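Local coordinates for protein endoglucanase (Thermotoga maritima, PDB 1VHO) that is probably a metal-dependent aminopeptidase of the M42 peptidase family, expected to bind two divalent metal cations per subunit, although it carries the name endoglucanase, at residues Arg145-Arg148 with Val149-Ala153; Ala159-Asn163 with Gly164-Gly168; Val199-Val202 with Gln203-Gly207; Arg256-Val259 with Gln260-Glu264. All coordinates share one frame; numbering follows the deposited sequence.

Contact 1. Residues Arg145-Arg148 with Val149-Ala153; sequences RGVR and VGDIA. Unlike the reference sequence in segment 145-148: G146 (reference Asp). With SO4 (sulfate ion), chain E.
With CG anti to its own carbonyl carbon (chi1 -78°), D151 turns its carboxylate back toward the R148 backbone N-H, while the R148 chain bends at chi2 and chi3 and brings its guanidinium round to the same group. The two carboxylate oxygens then divide the work. The bond from R148 N to D151 OD2 is 2.6 Å long and nearly straight (163° at the hydrogen), reaching the oxygen from above the carboxylate plane. D151 OD1 lies 3.3 Å from R148 NH1 but well out of the guanidinium plane, so this salt bridge rests on charge and no N-H is aimed at the oxygen; the two flat groups are turned 70° apart. A water fills in, donating to D151 OD1 at 2.7 Å and accepting weakly from R148 NH1 at the guanidinium edge. In return D151 N donates to R148 O at 2.9 Å, closing a type II turn from R148 to D151 with G150 third, where its positive phi suits glycine. This turn leads into strand 152-155 of the six-stranded antiparallel sheet, and D151 also packs on V75, I103 and T105 of the flanking strands 73-79 and 100-105. Upstream, V147 is buried against V75 and T105. At the exposed end a sulfate, probably from the crystallisation liquor, sits at the edge of the R145 guanidinium. R145 NH2 gives a weak 3.4 Å bond to sulfate O4; bonds to O1 from R145 NE and from G146 N, a glycine where the reference sequence has Asp, are less certain because O1 is placed too close to R145 CB.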
loop_
_atom_site.group_PDB
_atom_site.type_symbol
_atom_site.label_atom_id
_atom_site.label_comp_id
_atom_site.label_asym_id
_atom_site.label_seq_id
_atom_site.Cartn_x
_atom_site.Cartn_y
_atom_site.Cartn_z
ATOM N N ARG A 145 -31.233 4.188 -1.071
ATOM C CA ARG A 145 -31.899 3.281 -0.170
ATOM C C ARG A 145 -31.148 3.283 1.165
ATOM O O ARG A 145 -30.221 4.076 1.355
ATOM C CB ARG A 145 -31.985 1.854 -0.688
ATOM C CG ARG A 145 -32.087 1.602 -2.152
ATOM C CD ARG A 145 -33.152 0.673 -2.607
ATOM N NE ARG A 145 -33.443 -0.518 -1.832
ATOM C CZ ARG A 145 -33.801 -1.664 -2.431
ATOM N NH1 ARG A 145 -33.875 -1.704 -3.760
ATOM N NH2 ARG A 145 -34.070 -2.747 -1.724
ATOM N N GLY A 146 -31.465 2.340 2.039
ATOM C CA GLY A 146 -30.803 2.292 3.323
ATOM C C GLY A 146 -29.276 2.196 3.282
ATOM O O GLY A 146 -28.522 2.181 2.317
ATOM N N VAL A 147 -28.754 2.328 4.474
ATOM C CA VAL A 147 -27.384 2.224 4.920
ATOM C C VAL A 147 -27.601 1.624 6.322
ATOM O O VAL A 147 -28.684 1.949 6.877
ATOM C CB VAL A 147 -26.601 3.508 4.889
ATOM C CG1 VAL A 147 -25.490 3.553 5.930
ATOM C CG2 VAL A 147 -25.951 3.749 3.516
ATOM N N ARG A 148 -26.818 0.674 6.773
ATOM C CA ARG A 148 -27.062 0.090 8.091
ATOM C C ARG A 148 -25.794 0.083 8.932
ATOM O O ARG A 148 -24.678 0.113 8.425
ATOM C CB ARG A 148 -27.483 -1.382 7.979
ATOM C CG ARG A 148 -28.820 -1.691 7.348
ATOM C CD ARG A 148 -28.682 -2.860 6.388
ATOM N NE ARG A 148 -28.160 -4.084 6.971
ATOM C CZ ARG A 148 -27.186 -4.839 6.480
ATOM N NH1 ARG A 148 -26.546 -4.527 5.359
ATOM N NH2 ARG A 148 -26.816 -5.960 7.099
ATOM N N VAL A 149 -26.016 -0.084 10.241
ATOM C CA VAL A 149 -24.893 -0.188 11.158
ATOM C C VAL A 149 -24.057 -1.359 10.646
ATOM O O VAL A 149 -24.657 -2.368 10.286
ATOM C CB VAL A 149 -25.384 -0.397 12.602
ATOM C CG1 VAL A 149 -24.266 -0.911 13.495
ATOM C CG2 VAL A 149 -25.879 0.959 13.156
ATOM N N GLY A 150 -22.729 -1.212 10.549
ATOM C CA GLY A 150 -21.943 -2.344 10.036
ATOM C C GLY A 150 -21.542 -2.172 8.566
ATOM O O GLY A 150 -20.606 -2.868 8.128
ATOM N N ASP A 151 -22.165 -1.240 7.853
ATOM C CA ASP A 151 -21.802 -1.050 6.430
ATOM C C ASP A 151 -20.413 -0.394 6.396
ATOM O O ASP A 151 -20.109 0.422 7.254
ATOM C CB ASP A 151 -22.856 -0.217 5.699
ATOM C CG ASP A 151 -24.093 -1.086 5.357
ATOM O OD1 ASP A 151 -24.025 -2.322 5.368
ATOM O OD2 ASP A 151 -25.134 -0.502 5.104
ATOM N N ILE A 152 -19.630 -0.742 5.372
ATOM C CA ILE A 152 -18.247 -0.227 5.300
ATOM C C ILE A 152 -18.117 0.791 4.159
ATOM O O ILE A 152 -18.599 0.556 3.073
ATOM C CB ILE A 152 -17.302 -1.396 5.035
ATOM C CG1 ILE A 152 -17.278 -2.398 6.244
ATOM C CG2 ILE A 152 -15.866 -0.928 4.732
ATOM C CD1 ILE A 152 -16.767 -1.762 7.515
ATOM N N ALA A 153 -17.407 1.873 4.431
ATOM C CA ALA A 153 -17.194 2.912 3.421
ATOM C C ALA A 153 -15.706 3.068 3.135
ATOM O O ALA A 153 -14.891 2.784 4.000
ATOM C CB ALA A 153 -17.674 4.265 4.005
HETATM S S SO4 E . -33.574 -0.854 2.004
HETATM O O1 SO4 E . -32.714 -0.433 0.856
HETATM O O2 SO4 E . -32.700 -1.206 3.171
HETATM O O3 SO4 E . -34.484 0.276 2.363
HETATM O O4 SO4 E . -34.380 -2.047 1.591
HETATM O O HOH W 1 -24.474 -4.442 3.767
#

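Contact 2. Residues Ala159-Asn163 with Gly164-Gly168; sequences AFETN and GKVVG
F160 lies beside V167 on one face of the hairpin, both side chains pointing the same way. From F160 CB, a chi1 of 61° puts CG between the backbone N and the carbonyl carbon, a crowded position that folds the ring back over its cross-strand neighbour. Beyond CG, the atoms CD1 and CD2 of F160 each stand 4.1 Å from V167 CB. Further out the packing tightens: F160 CE1 meets V167 CB and CG2, CE2 meets CG1, and at the tip F160 CZ comes to 3.5 Å from V167 CG1. V167 CB sits over the ring face, 3.6 Å from the centroid and 19° off the normal, a CH-pi contact offset toward the rim. T162 CG2 extends this apolar patch, 3.9 Å from V167 CG2. The strands 160-162 and 165-168 form a tight antiparallel hairpin closed by a type I' turn, with N163 and G164 in its two central places, both at positive phi. F160 and V167 form one hydrogen-bonded pair, V167 N reaching F160 O at 2.8 Å; T162 and K165 form the other, K165 N donating to T162 O at 2.7 Å. Between them E161 and V166 make a non-hydrogen-bonded pair on the other face, where both side chains touch M12 of helix 7-16. K165 curls back beside the turn, its chain bent at chi2 and chi4, and one water links K165 NZ (2.6 Å) to N163 O. On its far edge strand 165-168 pairs with strand 313-315 through V166 to V315 and G168 to E313, completing a small three-stranded sheet.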
loop_
_atom_site.group_PDB
_atom_site.type_symbol
_atom_site.label_atom_id
_atom_site.label_comp_id
_atom_site.label_asym_id
_atom_site.label_seq_id
_atom_site.Cartn_x
_atom_site.Cartn_y
_atom_site.Cartn_z
ATOM N N ALA A 159 -8.806 6.850 -10.031
ATOM C CA ALA A 159 -7.442 7.264 -10.308
ATOM C C ALA A 159 -7.290 7.906 -11.698
ATOM O O ALA A 159 -8.041 7.544 -12.621
ATOM C CB ALA A 159 -6.509 6.051 -10.212
ATOM N N PHE A 160 -6.303 8.781 -11.840
ATOM C CA PHE A 160 -6.080 9.419 -13.144
ATOM C C PHE A 160 -4.581 9.644 -13.356
ATOM O O PHE A 160 -3.737 9.523 -12.475
ATOM C CB PHE A 160 -6.807 10.756 -13.276
ATOM C CG PHE A 160 -6.471 11.870 -12.328
ATOM C CD1 PHE A 160 -5.430 12.750 -12.596
ATOM C CD2 PHE A 160 -7.155 12.048 -11.151
ATOM C CE1 PHE A 160 -5.111 13.773 -11.706
ATOM C CE2 PHE A 160 -6.870 13.063 -10.256
ATOM C CZ PHE A 160 -5.816 13.932 -10.549
ATOM N N GLU A 161 -4.257 9.921 -14.620
ATOM C CA GLU A 161 -2.883 10.236 -14.973
ATOM C C GLU A 161 -2.840 11.717 -15.356
ATOM O O GLU A 161 -3.807 12.280 -15.913
ATOM C CB GLU A 161 -2.457 9.400 -16.190
ATOM C CG GLU A 161 -2.233 7.946 -15.825
ATOM C CD GLU A 161 -1.860 7.056 -16.992
ATOM O OE1 GLU A 161 -2.609 7.089 -18.016
ATOM O OE2 GLU A 161 -0.888 6.271 -16.883
ATOM N N THR A 162 -1.792 12.379 -14.917
ATOM C CA THR A 162 -1.582 13.775 -15.246
ATOM C C THR A 162 -0.068 14.003 -15.387
ATOM O O THR A 162 0.654 13.566 -14.519
ATOM C CB THR A 162 -2.173 14.756 -14.250
ATOM O OG1 THR A 162 -1.799 16.105 -14.659
ATOM C CG2 THR A 162 -1.612 14.519 -12.836
ATOM N N ASN A 163 0.391 14.500 -16.550
ATOM C CA ASN A 163 1.810 14.793 -16.739
ATOM C C ASN A 163 2.787 13.697 -16.330
ATOM O O ASN A 163 3.802 13.983 -15.677
ATOM C CB ASN A 163 2.133 16.041 -15.903
ATOM C CG ASN A 163 1.568 17.310 -16.500
ATOM O OD1 ASN A 163 1.373 18.290 -15.771
ATOM N ND2 ASN A 163 1.328 17.335 -17.803
ATOM N N GLY A 164 2.555 12.471 -16.704
ATOM C CA GLY A 164 3.390 11.336 -16.378
ATOM C C GLY A 164 3.184 10.826 -14.935
ATOM O O GLY A 164 4.034 10.035 -14.501
ATOM N N LYS A 165 2.311 11.414 -14.143
ATOM C CA LYS A 165 2.108 10.954 -12.756
ATOM C C LYS A 165 0.767 10.207 -12.661
ATOM O O LYS A 165 -0.060 10.342 -13.566
ATOM C CB LYS A 165 2.025 12.136 -11.807
ATOM C CG LYS A 165 3.194 13.127 -11.864
ATOM C CD LYS A 165 4.492 12.423 -11.480
ATOM C CE LYS A 165 5.595 13.473 -11.253
ATOM N NZ LYS A 165 6.276 13.765 -12.574
ATOM N N VAL A 166 0.592 9.433 -11.615
ATOM C CA VAL A 166 -0.650 8.714 -11.344
ATOM C C VAL A 166 -1.184 9.334 -10.025
ATOM O O VAL A 166 -0.385 9.509 -9.133
ATOM C CB VAL A 166 -0.490 7.199 -11.160
ATOM C CG1 VAL A 166 -1.788 6.555 -10.631
ATOM C CG2 VAL A 166 -0.241 6.606 -12.574
ATOM N N VAL A 167 -2.455 9.681 -10.006
ATOM C CA VAL A 167 -3.070 10.289 -8.808
ATOM C C VAL A 167 -4.269 9.410 -8.420
ATOM O O VAL A 167 -5.064 9.019 -9.279
ATOM C CB VAL A 167 -3.574 11.711 -9.127
ATOM C CG1 VAL A 167 -4.288 12.305 -7.917
ATOM C CG2 VAL A 167 -2.401 12.649 -9.494
ATOM N N GLY A 168 -4.361 9.060 -7.129
ATOM C CA GLY A 168 -5.495 8.208 -6.733
ATOM C C GLY A 168 -5.361 7.828 -5.260
ATOM O O GLY A 168 -4.428 8.240 -4.567
HETATM O O HOH W 2 6.318 12.478 -14.864
#

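Contact 3. Residues Val199-Val202 with Gln203-Gly207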
loop_
_atom_site.group_PDB
_atom_site.type_symbol
_atom_site.label_atom_id
_atom_site.label_comp_id
_atom_site.label_asym_id
_atom_site.label_seq_id
_atom_site.Cartn_x
_atom_site.Cartn_y
_atom_site.Cartn_z
ATOM N N VAL A 199 5.687 -10.724 -0.569
ATOM C CA VAL A 199 4.599 -10.772 0.395
ATOM C C VAL A 199 3.705 -9.529 0.412
ATOM O O VAL A 199 4.178 -8.408 0.578
ATOM C CB VAL A 199 5.238 -10.936 1.791
ATOM C CG1 VAL A 199 4.174 -11.040 2.891
ATOM C CG2 VAL A 199 6.211 -12.118 1.830
ATOM N N PHE A 200 2.431 -9.768 0.183
ATOM C CA PHE A 200 1.381 -8.753 0.183
ATOM C C PHE A 200 0.561 -8.972 1.460
ATOM O O PHE A 200 -0.346 -9.820 1.537
ATOM C CB PHE A 200 0.517 -8.889 -1.087
ATOM C CG PHE A 200 1.295 -8.825 -2.382
ATOM C CD1 PHE A 200 1.816 -9.987 -2.946
ATOM C CD2 PHE A 200 1.524 -7.621 -3.022
ATOM C CE1 PHE A 200 2.527 -9.934 -4.147
ATOM C CE2 PHE A 200 2.263 -7.540 -4.195
ATOM C CZ PHE A 200 2.759 -8.725 -4.769
ATOM N N SER A 201 0.862 -8.221 2.495
ATOM C CA SER A 201 0.287 -8.335 3.808
ATOM C C SER A 201 -0.991 -7.564 4.073
ATOM O O SER A 201 -1.054 -6.356 3.844
ATOM C CB SER A 201 1.334 -7.807 4.841
ATOM O OG SER A 201 0.975 -8.210 6.149
ATOM N N VAL A 202 -1.945 -8.288 4.692
ATOM C CA VAL A 202 -3.201 -7.610 5.057
ATOM C C VAL A 202 -3.081 -7.055 6.461
ATOM O O VAL A 202 -2.143 -7.344 7.217
ATOM C CB VAL A 202 -4.409 -8.549 4.934
ATOM C CG1 VAL A 202 -4.557 -9.017 3.498
ATOM C CG2 VAL A 202 -4.217 -9.752 5.885
ATOM N N GLN A 203 -4.052 -6.247 6.884
ATOM C CA GLN A 203 -3.994 -5.598 8.168
ATOM C C GLN A 203 -3.939 -6.514 9.390
ATOM O O GLN A 203 -3.218 -6.188 10.336
ATOM C CB GLN A 203 -5.212 -4.671 8.339
ATOM C CG GLN A 203 -4.933 -3.554 9.351
ATOM C CD GLN A 203 -5.722 -3.781 10.625
ATOM O OE1 GLN A 203 -6.518 -4.716 10.675
ATOM N NE2 GLN A 203 -5.494 -2.927 11.613
ATOM N N GLU A 204 -4.650 -7.626 9.365
ATOM C CA GLU A 204 -4.703 -8.496 10.531
ATOM C C GLU A 204 -3.500 -9.364 10.802
ATOM O O GLU A 204 -3.625 -10.218 11.711
ATOM C CB GLU A 204 -6.002 -9.322 10.485
ATOM C CG GLU A 204 -7.225 -8.467 10.847
ATOM C CD GLU A 204 -8.545 -9.172 10.615
ATOM O OE1 GLU A 204 -8.569 -10.427 10.582
ATOM O OE2 GLU A 204 -9.594 -8.494 10.470
ATOM N N GLU A 205 -2.357 -9.181 10.165
ATOM C CA GLU A 205 -1.174 -9.978 10.426
ATOM C C GLU A 205 -0.427 -9.386 11.613
ATOM O O GLU A 205 -0.538 -8.197 11.890
ATOM C CB GLU A 205 -0.212 -10.025 9.217
ATOM C CG GLU A 205 -0.881 -10.555 7.959
ATOM C CD GLU A 205 -1.067 -12.048 7.940
ATOM O OE1 GLU A 205 -0.725 -12.692 8.953
ATOM O OE2 GLU A 205 -1.532 -12.624 6.943
ATOM N N THR A 206 0.421 -10.214 12.248
ATOM C CA THR A 206 1.178 -9.721 13.394
ATOM C C THR A 206 2.339 -8.849 12.964
ATOM O O THR A 206 2.697 -7.898 13.673
ATOM C CB THR A 206 1.678 -10.892 14.260
ATOM O OG1 THR A 206 2.549 -11.734 13.487
ATOM C CG2 THR A 206 0.484 -11.731 14.704
ATOM N N GLY A 207 2.902 -9.104 11.784
ATOM C CA GLY A 207 4.050 -8.308 11.306
ATOM C C GLY A 207 4.483 -8.893 9.953
ATOM O O GLY A 207 3.880 -9.871 9.511
#
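E205 turns back across the bend to meet S201 and V202 with the start of its side chain. E205 CG lies 3.5 Å from S201 OG and 4.0 Å from V202 CG2, the valine branch held between its own backbone N and carbonyl carbon. E205 CG is anti to its own carbonyl carbon, and a second bend at chi2 (-77°) brings the carboxylate near V202 CG2, 4.1 Å from E205 OE2. The backbone here is a type I turn from V202 to E205, closed by a long, weak bond from E205 N to V202 O (3.5 Å). In the next shell S49 OG bonds both V202 N and E205 OE2, T45 OG1 also bonds E205 OE2, and E24 OE2 takes Q203 N. The bend joins strand 195-201 of the mixed sheet to G207, the N-cap of helix 208-213. It carries E204, the predicted proton acceptor, whose carboxylate ends away from S201 and V202. The S201 side chain is about 3 Å from a cacodylate, probably from the crystallisation liquor, and about 5 Å from that of H67, a predicted zinc ligand. Two hydroxyls on E205 OE2 would fix the carboxylate's direction, consistent with second-shell positioning of a predicted zinc ligand.

Contact 4. Residues Arg256-Val259 with Gln260-Glu264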
loop_
_atom_site.group_PDB
_atom_site.type_symbol
_atom_site.label_atom_id
_atom_site.label_comp_id
_atom_site.label_asym_id
_atom_site.label_seq_id
_atom_site.Cartn_x
_atom_site.Cartn_y
_atom_site.Cartn_z
ATOM N N ARG A 256 23.161 -1.713 7.340
ATOM C CA ARG A 256 23.864 -0.821 6.406
ATOM C C ARG A 256 24.732 -1.525 5.393
ATOM O O ARG A 256 24.930 -0.985 4.296
ATOM C CB ARG A 256 24.638 0.258 7.190
ATOM C CG ARG A 256 25.238 1.331 6.293
ATOM C CD ARG A 256 24.197 2.268 5.711
ATOM N NE ARG A 256 24.763 3.197 4.748
ATOM C CZ ARG A 256 25.217 2.997 3.540
ATOM N NH1 ARG A 256 25.212 1.776 2.983
ATOM N NH2 ARG A 256 25.682 4.023 2.816
ATOM N N ASN A 257 25.259 -2.703 5.697
ATOM C CA ASN A 257 26.095 -3.432 4.732
ATOM C C ASN A 257 25.222 -3.993 3.615
ATOM O O ASN A 257 25.607 -3.999 2.455
ATOM C CB ASN A 257 26.836 -4.588 5.413
ATOM C CG ASN A 257 27.681 -5.380 4.438
ATOM O OD1 ASN A 257 27.649 -6.619 4.407
ATOM N ND2 ASN A 257 28.445 -4.693 3.590
ATOM N N LEU A 258 24.070 -4.545 3.960
ATOM C CA LEU A 258 23.135 -5.047 2.907
ATOM C C LEU A 258 22.721 -3.865 2.042
ATOM O O LEU A 258 22.748 -3.875 0.806
ATOM C CB LEU A 258 21.893 -5.633 3.593
ATOM C CG LEU A 258 20.683 -5.921 2.670
ATOM C CD1 LEU A 258 21.076 -6.922 1.606
ATOM C CD2 LEU A 258 19.473 -6.409 3.464
ATOM N N VAL A 259 22.467 -2.723 2.721
ATOM C CA VAL A 259 22.091 -1.514 1.988
ATOM C C VAL A 259 23.202 -1.113 1.029
ATOM O O VAL A 259 22.959 -0.799 -0.138
ATOM C CB VAL A 259 21.718 -0.404 2.977
ATOM C CG1 VAL A 259 21.520 0.950 2.292
ATOM C CG2 VAL A 259 20.424 -0.796 3.726
ATOM N N GLN A 260 24.478 -1.092 1.459
ATOM C CA GLN A 260 25.547 -0.726 0.503
ATOM C C GLN A 260 25.594 -1.685 -0.676
ATOM O O GLN A 260 25.831 -1.251 -1.799
ATOM C CB GLN A 260 26.917 -0.683 1.224
ATOM C CG GLN A 260 27.973 0.033 0.376
ATOM C CD GLN A 260 27.572 1.467 0.102
ATOM O OE1 GLN A 260 26.840 2.050 0.901
ATOM N NE2 GLN A 260 28.068 2.031 -1.000
ATOM N N LYS A 261 25.416 -2.987 -0.488
ATOM C CA LYS A 261 25.377 -3.911 -1.634
ATOM C C LYS A 261 24.254 -3.541 -2.606
ATOM O O LYS A 261 24.431 -3.623 -3.833
ATOM C CB LYS A 261 25.158 -5.344 -1.147
ATOM C CG LYS A 261 26.443 -5.914 -0.478
ATOM C CD LYS A 261 26.023 -7.176 0.294
ATOM C CE LYS A 261 27.261 -7.862 0.892
ATOM N NZ LYS A 261 26.845 -8.877 1.910
ATOM N N ILE A 262 23.079 -3.141 -2.086
ATOM C CA ILE A 262 21.972 -2.733 -2.978
ATOM C C ILE A 262 22.354 -1.504 -3.749
ATOM O O ILE A 262 22.137 -1.340 -4.964
ATOM C CB ILE A 262 20.670 -2.510 -2.167
ATOM C CG1 ILE A 262 20.167 -3.789 -1.521
ATOM C CG2 ILE A 262 19.608 -1.854 -3.046
ATOM C CD1 ILE A 262 19.023 -3.605 -0.500
ATOM N N ILE A 263 22.986 -0.534 -3.033
ATOM C CA ILE A 263 23.451 0.697 -3.687
ATOM C C ILE A 263 24.456 0.404 -4.783
ATOM O O ILE A 263 24.409 1.004 -5.870
ATOM C CB ILE A 263 24.067 1.610 -2.595
ATOM C CG1 ILE A 263 22.933 2.192 -1.724
ATOM C CG2 ILE A 263 24.959 2.706 -3.169
ATOM C CD1 ILE A 263 23.477 2.981 -0.524
ATOM N N GLU A 264 25.365 -0.548 -4.568
ATOM C CA GLU A 264 26.346 -0.869 -5.614
ATOM C C GLU A 264 25.673 -1.474 -6.846
ATOM O O GLU A 264 26.137 -1.235 -7.972
ATOM C CB GLU A 264 27.440 -1.818 -5.135
ATOM C CG GLU A 264 28.236 -1.334 -3.921
ATOM C CD GLU A 264 28.981 -0.034 -4.148
ATOM O OE1 GLU A 264 29.201 0.390 -5.309
ATOM O OE2 GLU A 264 29.368 0.613 -3.128
#
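An i to i+4 ladder along the first two turns of helix 256-268 joins R256, N257, L258 and V259 to Q260, K261, I262 and I263; the helix is the crossover of the beta-alpha-beta unit between strands 247-249 and 274-276. Backbone bonds from Q260 N to R256 O and from I263 N to V259 O, each 2.9 Å, mark the regular alpha-helical repeat. On the outer side R256 closes on Q260 with both terminal nitrogens: NH1 (2.7 Å) and NH2 (3.0 Å) of R256 donate to the single oxygen Q260 OE1, which lies close to the guanidinium plane. Sharing one acceptor bends both bonds, to 146° and 132° at the hydrogen. The two flat groups are 30° apart. At its other end the amide passes the link along, Q260 NE2 donating to E264 OE2 at 2.9 Å. N257 OD1 and K261 NZ make a weak bond at 3.5 Å. The inner side is apolar: V259 CG1 lies 4.0 Å from I263 CD1, L258 CG meets I262 CD1, and L258, V259 and I262 rest on strand 297-304. The arginine and glutamate set which end of the Q260 amide is oxygen and hold its rotation, and their flanking charges may polarise it.

Overall arrangement
All four contacts are local, yet they share no strand or helix. Contact 1 belongs to the six-stranded antiparallel sheet and contact 2 to the small three-stranded one, while contacts 3 and 4 serve the mixed eight-stranded sheet, through strand 195-201 and a covering helix. Each is partly buried: contact 2 sets exposed turn residues beside buried V166 and V167, and contact 4 has an apolar inner side and an exposed outer one. Contact 3, about 11 Å from the chain centre to its own, alone holds predicted active-site residues and depends more on outside hydroxyls. Contact 1 pairs an exposed arginine with a buried aspartate, while in contact 4 a neutral amide lies between an arginine and a glutamate.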